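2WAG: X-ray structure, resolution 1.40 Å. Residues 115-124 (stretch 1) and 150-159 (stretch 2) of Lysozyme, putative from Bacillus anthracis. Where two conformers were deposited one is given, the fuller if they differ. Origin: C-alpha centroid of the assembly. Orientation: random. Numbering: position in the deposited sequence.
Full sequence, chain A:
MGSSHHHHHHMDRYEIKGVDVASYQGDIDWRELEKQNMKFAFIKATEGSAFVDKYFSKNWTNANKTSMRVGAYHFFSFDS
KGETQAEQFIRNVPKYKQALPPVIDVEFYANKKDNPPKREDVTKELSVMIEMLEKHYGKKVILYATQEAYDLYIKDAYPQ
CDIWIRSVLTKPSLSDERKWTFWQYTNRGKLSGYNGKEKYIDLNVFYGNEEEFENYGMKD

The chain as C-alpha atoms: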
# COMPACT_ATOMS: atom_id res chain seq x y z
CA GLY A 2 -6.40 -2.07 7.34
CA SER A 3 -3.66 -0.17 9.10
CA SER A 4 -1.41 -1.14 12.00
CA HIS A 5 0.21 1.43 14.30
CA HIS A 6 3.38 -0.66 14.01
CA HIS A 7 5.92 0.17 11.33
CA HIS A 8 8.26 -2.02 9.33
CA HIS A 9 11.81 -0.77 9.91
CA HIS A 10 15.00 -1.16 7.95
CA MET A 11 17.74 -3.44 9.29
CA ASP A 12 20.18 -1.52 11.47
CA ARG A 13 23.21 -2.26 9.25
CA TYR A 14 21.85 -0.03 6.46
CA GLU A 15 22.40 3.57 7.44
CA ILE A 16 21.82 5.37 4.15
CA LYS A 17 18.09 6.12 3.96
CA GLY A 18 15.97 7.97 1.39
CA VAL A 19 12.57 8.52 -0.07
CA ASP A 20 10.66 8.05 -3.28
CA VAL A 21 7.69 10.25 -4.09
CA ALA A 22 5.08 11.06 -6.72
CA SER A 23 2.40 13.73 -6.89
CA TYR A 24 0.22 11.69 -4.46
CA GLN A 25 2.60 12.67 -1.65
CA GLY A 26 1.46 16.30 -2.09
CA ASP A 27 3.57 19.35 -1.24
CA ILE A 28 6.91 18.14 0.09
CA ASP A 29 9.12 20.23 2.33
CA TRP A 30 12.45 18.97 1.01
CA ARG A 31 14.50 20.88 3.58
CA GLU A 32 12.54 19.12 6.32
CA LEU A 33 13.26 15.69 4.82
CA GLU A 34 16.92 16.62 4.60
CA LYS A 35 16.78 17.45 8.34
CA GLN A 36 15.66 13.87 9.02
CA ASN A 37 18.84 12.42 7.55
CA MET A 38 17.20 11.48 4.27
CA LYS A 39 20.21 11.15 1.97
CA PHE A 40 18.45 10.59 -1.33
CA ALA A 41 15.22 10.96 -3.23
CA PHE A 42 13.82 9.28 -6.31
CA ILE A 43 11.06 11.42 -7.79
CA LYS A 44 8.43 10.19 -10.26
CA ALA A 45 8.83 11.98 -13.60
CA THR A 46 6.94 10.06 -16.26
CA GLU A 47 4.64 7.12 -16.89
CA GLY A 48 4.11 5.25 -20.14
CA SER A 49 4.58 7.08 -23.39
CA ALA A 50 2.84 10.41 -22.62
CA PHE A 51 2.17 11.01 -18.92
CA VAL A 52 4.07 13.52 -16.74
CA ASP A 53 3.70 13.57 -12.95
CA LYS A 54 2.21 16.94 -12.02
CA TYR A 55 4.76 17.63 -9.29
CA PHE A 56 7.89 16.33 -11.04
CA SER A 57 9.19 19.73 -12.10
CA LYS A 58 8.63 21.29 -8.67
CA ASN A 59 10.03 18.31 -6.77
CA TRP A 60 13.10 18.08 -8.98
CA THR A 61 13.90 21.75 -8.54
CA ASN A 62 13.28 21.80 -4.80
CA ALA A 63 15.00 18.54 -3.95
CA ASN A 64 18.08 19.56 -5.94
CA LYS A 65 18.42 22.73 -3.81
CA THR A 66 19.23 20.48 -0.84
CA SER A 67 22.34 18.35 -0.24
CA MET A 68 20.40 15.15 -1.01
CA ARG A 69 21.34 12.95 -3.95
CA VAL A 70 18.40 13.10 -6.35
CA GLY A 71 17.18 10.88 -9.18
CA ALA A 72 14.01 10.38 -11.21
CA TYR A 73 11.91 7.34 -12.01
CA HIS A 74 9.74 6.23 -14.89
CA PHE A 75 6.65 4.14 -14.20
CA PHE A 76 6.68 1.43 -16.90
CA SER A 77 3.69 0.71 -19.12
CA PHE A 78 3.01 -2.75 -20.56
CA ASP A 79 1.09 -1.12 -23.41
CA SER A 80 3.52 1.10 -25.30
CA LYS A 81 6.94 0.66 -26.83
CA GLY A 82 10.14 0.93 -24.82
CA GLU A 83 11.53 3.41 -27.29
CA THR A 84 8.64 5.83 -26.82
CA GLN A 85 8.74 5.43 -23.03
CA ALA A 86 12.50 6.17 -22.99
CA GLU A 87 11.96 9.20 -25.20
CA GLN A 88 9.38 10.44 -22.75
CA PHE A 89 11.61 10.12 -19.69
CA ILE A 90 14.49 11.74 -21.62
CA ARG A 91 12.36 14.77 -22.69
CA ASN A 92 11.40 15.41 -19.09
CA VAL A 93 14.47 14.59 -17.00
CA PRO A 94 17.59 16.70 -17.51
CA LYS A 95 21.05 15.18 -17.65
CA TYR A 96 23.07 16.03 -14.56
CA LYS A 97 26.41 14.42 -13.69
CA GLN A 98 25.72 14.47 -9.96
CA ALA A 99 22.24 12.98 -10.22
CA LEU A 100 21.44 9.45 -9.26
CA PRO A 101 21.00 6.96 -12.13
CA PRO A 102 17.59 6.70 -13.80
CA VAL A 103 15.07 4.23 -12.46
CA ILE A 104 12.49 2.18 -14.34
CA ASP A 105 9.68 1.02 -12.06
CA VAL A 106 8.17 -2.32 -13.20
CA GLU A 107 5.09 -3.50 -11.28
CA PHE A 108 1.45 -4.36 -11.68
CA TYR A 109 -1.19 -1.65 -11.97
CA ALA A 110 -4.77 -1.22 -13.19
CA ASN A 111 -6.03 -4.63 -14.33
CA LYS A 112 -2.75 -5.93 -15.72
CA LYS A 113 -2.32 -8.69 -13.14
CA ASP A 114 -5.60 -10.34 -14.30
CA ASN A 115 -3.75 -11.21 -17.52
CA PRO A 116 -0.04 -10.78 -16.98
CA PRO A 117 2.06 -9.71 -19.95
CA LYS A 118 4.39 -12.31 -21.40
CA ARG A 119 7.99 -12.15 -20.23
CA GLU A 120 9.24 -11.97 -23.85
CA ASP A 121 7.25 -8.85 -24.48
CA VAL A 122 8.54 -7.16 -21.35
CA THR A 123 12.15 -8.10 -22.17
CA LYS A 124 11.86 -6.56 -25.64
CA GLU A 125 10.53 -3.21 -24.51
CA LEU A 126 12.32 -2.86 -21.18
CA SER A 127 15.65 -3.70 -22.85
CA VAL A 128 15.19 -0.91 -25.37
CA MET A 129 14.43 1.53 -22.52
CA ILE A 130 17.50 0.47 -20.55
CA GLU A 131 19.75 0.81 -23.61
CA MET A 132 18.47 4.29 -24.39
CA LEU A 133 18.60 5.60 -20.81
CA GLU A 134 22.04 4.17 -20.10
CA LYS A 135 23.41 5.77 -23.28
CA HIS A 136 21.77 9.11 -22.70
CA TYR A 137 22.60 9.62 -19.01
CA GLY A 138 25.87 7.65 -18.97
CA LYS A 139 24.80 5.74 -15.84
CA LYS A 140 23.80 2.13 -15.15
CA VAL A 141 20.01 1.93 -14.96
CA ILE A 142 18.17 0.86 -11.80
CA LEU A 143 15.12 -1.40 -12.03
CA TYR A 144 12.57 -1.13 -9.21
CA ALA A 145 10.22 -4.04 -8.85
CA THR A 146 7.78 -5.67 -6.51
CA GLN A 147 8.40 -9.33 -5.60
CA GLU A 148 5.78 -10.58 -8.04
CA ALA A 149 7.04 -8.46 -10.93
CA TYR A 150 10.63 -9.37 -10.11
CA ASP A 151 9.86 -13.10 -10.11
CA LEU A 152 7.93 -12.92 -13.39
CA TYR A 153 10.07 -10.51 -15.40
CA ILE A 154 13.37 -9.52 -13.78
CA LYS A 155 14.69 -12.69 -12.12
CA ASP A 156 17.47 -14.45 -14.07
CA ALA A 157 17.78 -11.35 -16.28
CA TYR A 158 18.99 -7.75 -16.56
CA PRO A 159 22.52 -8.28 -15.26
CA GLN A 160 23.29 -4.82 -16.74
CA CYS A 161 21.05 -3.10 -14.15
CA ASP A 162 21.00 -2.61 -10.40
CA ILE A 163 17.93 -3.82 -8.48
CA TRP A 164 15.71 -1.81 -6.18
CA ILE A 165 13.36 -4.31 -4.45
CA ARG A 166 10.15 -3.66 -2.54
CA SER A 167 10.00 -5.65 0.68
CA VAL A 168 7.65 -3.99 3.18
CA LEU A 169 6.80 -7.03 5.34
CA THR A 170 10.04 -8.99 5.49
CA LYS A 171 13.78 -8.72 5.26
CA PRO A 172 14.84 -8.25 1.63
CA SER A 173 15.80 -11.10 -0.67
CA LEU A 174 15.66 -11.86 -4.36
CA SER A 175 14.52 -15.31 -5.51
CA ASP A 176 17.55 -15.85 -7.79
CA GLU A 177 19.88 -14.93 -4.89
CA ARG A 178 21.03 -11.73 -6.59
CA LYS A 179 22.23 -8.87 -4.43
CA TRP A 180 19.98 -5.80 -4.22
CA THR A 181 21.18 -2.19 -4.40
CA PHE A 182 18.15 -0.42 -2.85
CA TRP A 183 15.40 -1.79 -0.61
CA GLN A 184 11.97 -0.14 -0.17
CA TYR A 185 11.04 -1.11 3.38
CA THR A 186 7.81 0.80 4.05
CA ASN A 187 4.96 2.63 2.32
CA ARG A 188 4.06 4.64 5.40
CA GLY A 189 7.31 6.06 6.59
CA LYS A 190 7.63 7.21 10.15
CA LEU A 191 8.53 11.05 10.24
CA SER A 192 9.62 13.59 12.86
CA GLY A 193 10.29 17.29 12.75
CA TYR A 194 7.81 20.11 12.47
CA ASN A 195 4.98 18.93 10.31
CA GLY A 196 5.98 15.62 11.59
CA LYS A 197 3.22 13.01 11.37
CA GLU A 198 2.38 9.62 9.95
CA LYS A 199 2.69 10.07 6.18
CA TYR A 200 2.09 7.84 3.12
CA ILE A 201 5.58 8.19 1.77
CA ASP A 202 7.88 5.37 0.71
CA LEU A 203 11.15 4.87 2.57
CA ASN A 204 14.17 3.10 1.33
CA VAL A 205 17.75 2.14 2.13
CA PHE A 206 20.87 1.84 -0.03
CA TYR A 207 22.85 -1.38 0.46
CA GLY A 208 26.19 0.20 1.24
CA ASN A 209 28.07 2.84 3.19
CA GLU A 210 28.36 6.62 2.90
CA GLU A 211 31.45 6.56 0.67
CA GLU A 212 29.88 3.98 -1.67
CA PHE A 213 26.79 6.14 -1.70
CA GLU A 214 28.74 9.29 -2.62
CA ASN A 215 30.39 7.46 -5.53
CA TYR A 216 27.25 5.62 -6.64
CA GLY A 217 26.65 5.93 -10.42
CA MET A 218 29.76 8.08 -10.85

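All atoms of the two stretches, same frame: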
# COMPACT_ATOMS: atom_id res chain seq x y z
N ASN A 115 -4.27 -10.55 -16.33
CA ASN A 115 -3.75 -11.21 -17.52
C ASN A 115 -2.32 -10.77 -17.75
O ASN A 115 -2.06 -9.91 -18.59
CB ASN A 115 -4.61 -10.85 -18.73
CG ASN A 115 -6.03 -11.35 -18.60
OD1 ASN A 115 -6.30 -12.54 -18.78
ND2 ASN A 115 -6.95 -10.45 -18.29
N PRO A 116 -1.39 -11.34 -16.98
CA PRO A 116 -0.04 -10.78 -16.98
C PRO A 116 0.61 -10.82 -18.36
O PRO A 116 0.52 -11.83 -19.09
CB PRO A 116 0.72 -11.68 -16.02
CG PRO A 116 -0.36 -12.23 -15.08
CD PRO A 116 -1.57 -12.39 -15.95
N PRO A 117 1.29 -9.74 -18.72
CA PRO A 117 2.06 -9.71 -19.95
C PRO A 117 3.07 -10.84 -20.01
O PRO A 117 3.54 -11.34 -18.97
CB PRO A 117 2.77 -8.37 -19.87
CG PRO A 117 1.81 -7.51 -19.12
CD PRO A 117 1.25 -8.41 -18.06
N LYS A 118 3.41 -11.26 -21.23
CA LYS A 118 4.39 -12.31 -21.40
C LYS A 118 5.79 -11.78 -21.15
O LYS A 118 6.09 -10.68 -21.53
CB LYS A 118 4.34 -12.83 -22.82
CG LYS A 118 3.00 -13.42 -23.16
CD LYS A 118 2.77 -14.64 -22.31
N ARG A 119 6.62 -12.58 -20.52
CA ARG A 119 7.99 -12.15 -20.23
C ARG A 119 8.72 -11.67 -21.47
O ARG A 119 9.41 -10.66 -21.42
CB ARG A 119 8.75 -13.29 -19.56
CG ARG A 119 10.17 -12.93 -19.16
CD ARG A 119 10.81 -14.10 -18.42
NE ARG A 119 12.24 -13.93 -18.21
CZ ARG A 119 12.83 -13.68 -17.04
NH1 ARG A 119 12.13 -13.55 -15.91
NH2 ARG A 119 14.14 -13.58 -17.01
N GLU A 120 8.57 -12.37 -22.60
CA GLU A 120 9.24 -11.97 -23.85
C GLU A 120 8.92 -10.54 -24.23
O GLU A 120 9.78 -9.79 -24.70
CB GLU A 120 8.78 -12.88 -25.01
CG GLU A 120 9.22 -12.41 -26.44
CD GLU A 120 8.42 -13.05 -27.61
OE1 GLU A 120 8.81 -12.87 -28.80
OE2 GLU A 120 7.40 -13.73 -27.36
N ASP A 121 7.66 -10.17 -24.07
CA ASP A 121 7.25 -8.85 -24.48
C ASP A 121 7.80 -7.77 -23.55
O ASP A 121 8.11 -6.68 -23.99
CB ASP A 121 5.73 -8.76 -24.57
CG ASP A 121 5.17 -9.64 -25.66
OD1 ASP A 121 5.84 -9.79 -26.70
OD2 ASP A 121 4.07 -10.18 -25.48
N VAL A 122 7.92 -8.10 -22.27
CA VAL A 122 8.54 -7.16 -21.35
C VAL A 122 10.04 -7.05 -21.64
O VAL A 122 10.57 -5.95 -21.70
CB VAL A 122 8.26 -7.59 -19.90
CG1 VAL A 122 8.95 -6.66 -18.93
CG2 VAL A 122 6.74 -7.62 -19.66
N THR A 123 10.72 -8.17 -21.86
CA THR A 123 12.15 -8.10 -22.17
C THR A 123 12.42 -7.22 -23.39
O THR A 123 13.34 -6.43 -23.39
CB THR A 123 12.72 -9.51 -22.37
OG1 THR A 123 12.55 -10.26 -21.16
CG2 THR A 123 14.21 -9.45 -22.74
N LYS A 124 11.60 -7.36 -24.43
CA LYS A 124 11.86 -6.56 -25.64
C LYS A 124 11.82 -5.07 -25.32
O LYS A 124 12.72 -4.30 -25.70
CB LYS A 124 10.80 -6.82 -26.73
CG LYS A 124 10.88 -8.17 -27.40
CD LYS A 124 9.80 -8.25 -28.50
CE LYS A 124 9.63 -9.63 -29.05
NZ LYS A 124 8.75 -9.60 -30.26
N TYR A 150 9.28 -8.89 -10.03
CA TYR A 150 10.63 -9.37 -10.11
C TYR A 150 10.62 -10.85 -10.52
O TYR A 150 11.32 -11.26 -11.46
CB TYR A 150 11.35 -9.20 -8.77
CG TYR A 150 12.80 -9.61 -8.84
CD1 TYR A 150 13.76 -8.67 -9.23
CD2 TYR A 150 13.22 -10.91 -8.56
CE1 TYR A 150 15.10 -9.03 -9.33
CE2 TYR A 150 14.57 -11.27 -8.65
CZ TYR A 150 15.50 -10.32 -9.05
OH TYR A 150 16.83 -10.67 -9.13
N ASP A 151 9.82 -11.66 -9.84
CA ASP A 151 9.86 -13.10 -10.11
C ASP A 151 9.42 -13.44 -11.53
O ASP A 151 9.92 -14.38 -12.12
CB ASP A 151 9.02 -13.85 -9.07
CG ASP A 151 9.68 -13.86 -7.70
OD1 ASP A 151 10.86 -13.48 -7.57
OD2 ASP A 151 8.98 -14.28 -6.75
N LEU A 152 8.50 -12.64 -12.07
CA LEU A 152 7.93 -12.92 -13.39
C LEU A 152 8.65 -12.26 -14.57
O LEU A 152 8.48 -12.69 -15.71
CB LEU A 152 6.45 -12.54 -13.41
CG LEU A 152 5.48 -13.53 -12.76
CD1 LEU A 152 4.13 -12.88 -12.50
CD2 LEU A 152 5.32 -14.78 -13.61
N TYR A 153 9.44 -11.22 -14.34
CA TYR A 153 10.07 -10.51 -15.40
C TYR A 153 11.56 -10.23 -15.24
O TYR A 153 12.21 -10.05 -16.19
CB TYR A 153 9.34 -9.22 -15.64
CG TYR A 153 7.87 -9.38 -15.93
CD1 TYR A 153 7.45 -10.20 -16.95
CD2 TYR A 153 6.92 -8.75 -15.20
CE1 TYR A 153 6.10 -10.35 -17.22
CE2 TYR A 153 5.61 -8.90 -15.45
CZ TYR A 153 5.20 -9.69 -16.47
OH TYR A 153 3.85 -9.83 -16.70
N ILE A 154 12.03 -10.05 -14.01
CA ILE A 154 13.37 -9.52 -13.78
C ILE A 154 14.36 -10.60 -13.35
O ILE A 154 15.55 -10.53 -13.67
CB ILE A 154 13.35 -8.38 -12.72
CG1 ILE A 154 12.26 -7.32 -13.00
CG2 ILE A 154 14.76 -7.77 -12.55
CD1 ILE A 154 12.28 -6.73 -14.40
N LYS A 155 13.87 -11.58 -12.60
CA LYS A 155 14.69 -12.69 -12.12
C LYS A 155 15.43 -13.36 -13.28
O LYS A 155 14.88 -13.48 -14.39
CB LYS A 155 13.74 -13.70 -11.45
CG LYS A 155 14.38 -14.91 -10.84
CD LYS A 155 13.32 -15.97 -10.52
CE LYS A 155 13.95 -17.10 -9.77
NZ LYS A 155 12.89 -18.07 -9.41
N ASP A 156 16.66 -13.79 -13.03
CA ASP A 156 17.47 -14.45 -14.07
C ASP A 156 17.59 -13.57 -15.34
O ASP A 156 17.52 -14.08 -16.48
CB ASP A 156 16.86 -15.81 -14.45
CG ASP A 156 16.74 -16.75 -13.26
OD1 ASP A 156 17.71 -16.84 -12.49
OD2 ASP A 156 15.69 -17.41 -13.14
N ALA A 157 17.76 -12.28 -15.16
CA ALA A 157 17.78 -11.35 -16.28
C ALA A 157 18.38 -10.02 -15.85
O ALA A 157 18.75 -9.83 -14.69
CB ALA A 157 16.36 -11.17 -16.84
N TYR A 158 18.50 -9.11 -16.81
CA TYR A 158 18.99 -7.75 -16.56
C TYR A 158 20.23 -7.68 -15.67
O TYR A 158 20.29 -6.90 -14.73
CB TYR A 158 17.88 -6.86 -15.99
CG TYR A 158 16.65 -6.92 -16.85
CD1 TYR A 158 16.57 -6.20 -18.04
CD2 TYR A 158 15.58 -7.75 -16.53
CE1 TYR A 158 15.45 -6.28 -18.87
CE2 TYR A 158 14.44 -7.84 -17.34
CZ TYR A 158 14.39 -7.09 -18.51
OH TYR A 158 13.27 -7.15 -19.34
N PRO A 159 21.29 -8.42 -16.03
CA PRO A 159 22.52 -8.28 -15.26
C PRO A 159 23.16 -6.89 -15.43
O PRO A 159 23.97 -6.50 -14.60
CB PRO A 159 23.43 -9.38 -15.83
CG PRO A 159 22.89 -9.63 -17.21
CD PRO A 159 21.40 -9.39 -17.13
O HOH W 1 11.51 -9.12 -18.74

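Contact between residues 115-124 and 150-159 of the putative lysozyme from Bacillus anthracis rests on two long side chains, Tyr-153 and Arg-119, each reaching the backbone of the other stretch. The axes of helices 119-124 and 150-154 approach to 9.7 Å at an angle of 61°, with the CA atoms of Arg-119 and Tyr-153 5.5 Å apart, and 481 Å² is buried in all. Tyr-153, buried, leaves its backbone sideways to the other stretch; chi1 in the m well (-57°) carries the ring alongside the start of helix 119-124. There Tyr-153 OH donates a hydrogen bond to Pro-117 O (2.7 Å). This carbonyl lies near the plane of the ring, where a phenol proton can readily point. Tyr-153 OH also sits 3.7 Å from Pro-116 CB, and Pro-117 CB comes within 4.4 Å of Tyr-153 CZ, so the proline pair lines the polar end of the ring with carbon. One ring face is covered by Val-122: with chi1 at 177° (t), its CG2 lies 4.0 Å from the centroid of the Tyr-153 ring, 22° off the normal, in a CH-pi contact. A compact, branched apolar side chain suits this buried place, one helical turn along from Lys-118, whose O accepts from Val-122 N (3.2 Å).

Arg-119 runs the other way. Its CA-to-CB bond also points sideways, but chi1 to chi3 are all t (-177°, 176°, 170°), and the extended chain brings the guanidinium to the turn from Ile-154 to Ala-157. NH2 of Arg-119 donates to Lys-155 O at 2.7 Å with good geometry; NH1 of Arg-119 adds a weak bond to Lys-155 O at 3.1 Å. The shared carbonyl lies near the guanidinium plane, as in-plane N-H donors require, while Tyr-153 O lies over one face. Lys-155 belongs to this type II turn; its own side chain, t throughout, leads away, and the contact to Arg-119 is made by its backbone O. Ala-157 CB packs 3.3 Å from Arg-119 NH2, a small side chain pointing toward the other stretch.

Farther along helix 119-124, Thr-123 meets Tyr-158, whose chi1 of -52° (m) brings its hydroxyl close: OH of Tyr-158 is 3.2 Å from Thr-123 CA and 3.7 Å from Thr-123 OG1. A water bridges the gap, hydrogen-bonded to Thr-123 OG1 (2.9 Å) and Tyr-158 OH (2.7 Å) and donating to Tyr-153 O (2.8 Å). Thr-123, chi1 -60° (m), thus has its hydroxyl within reach of this water.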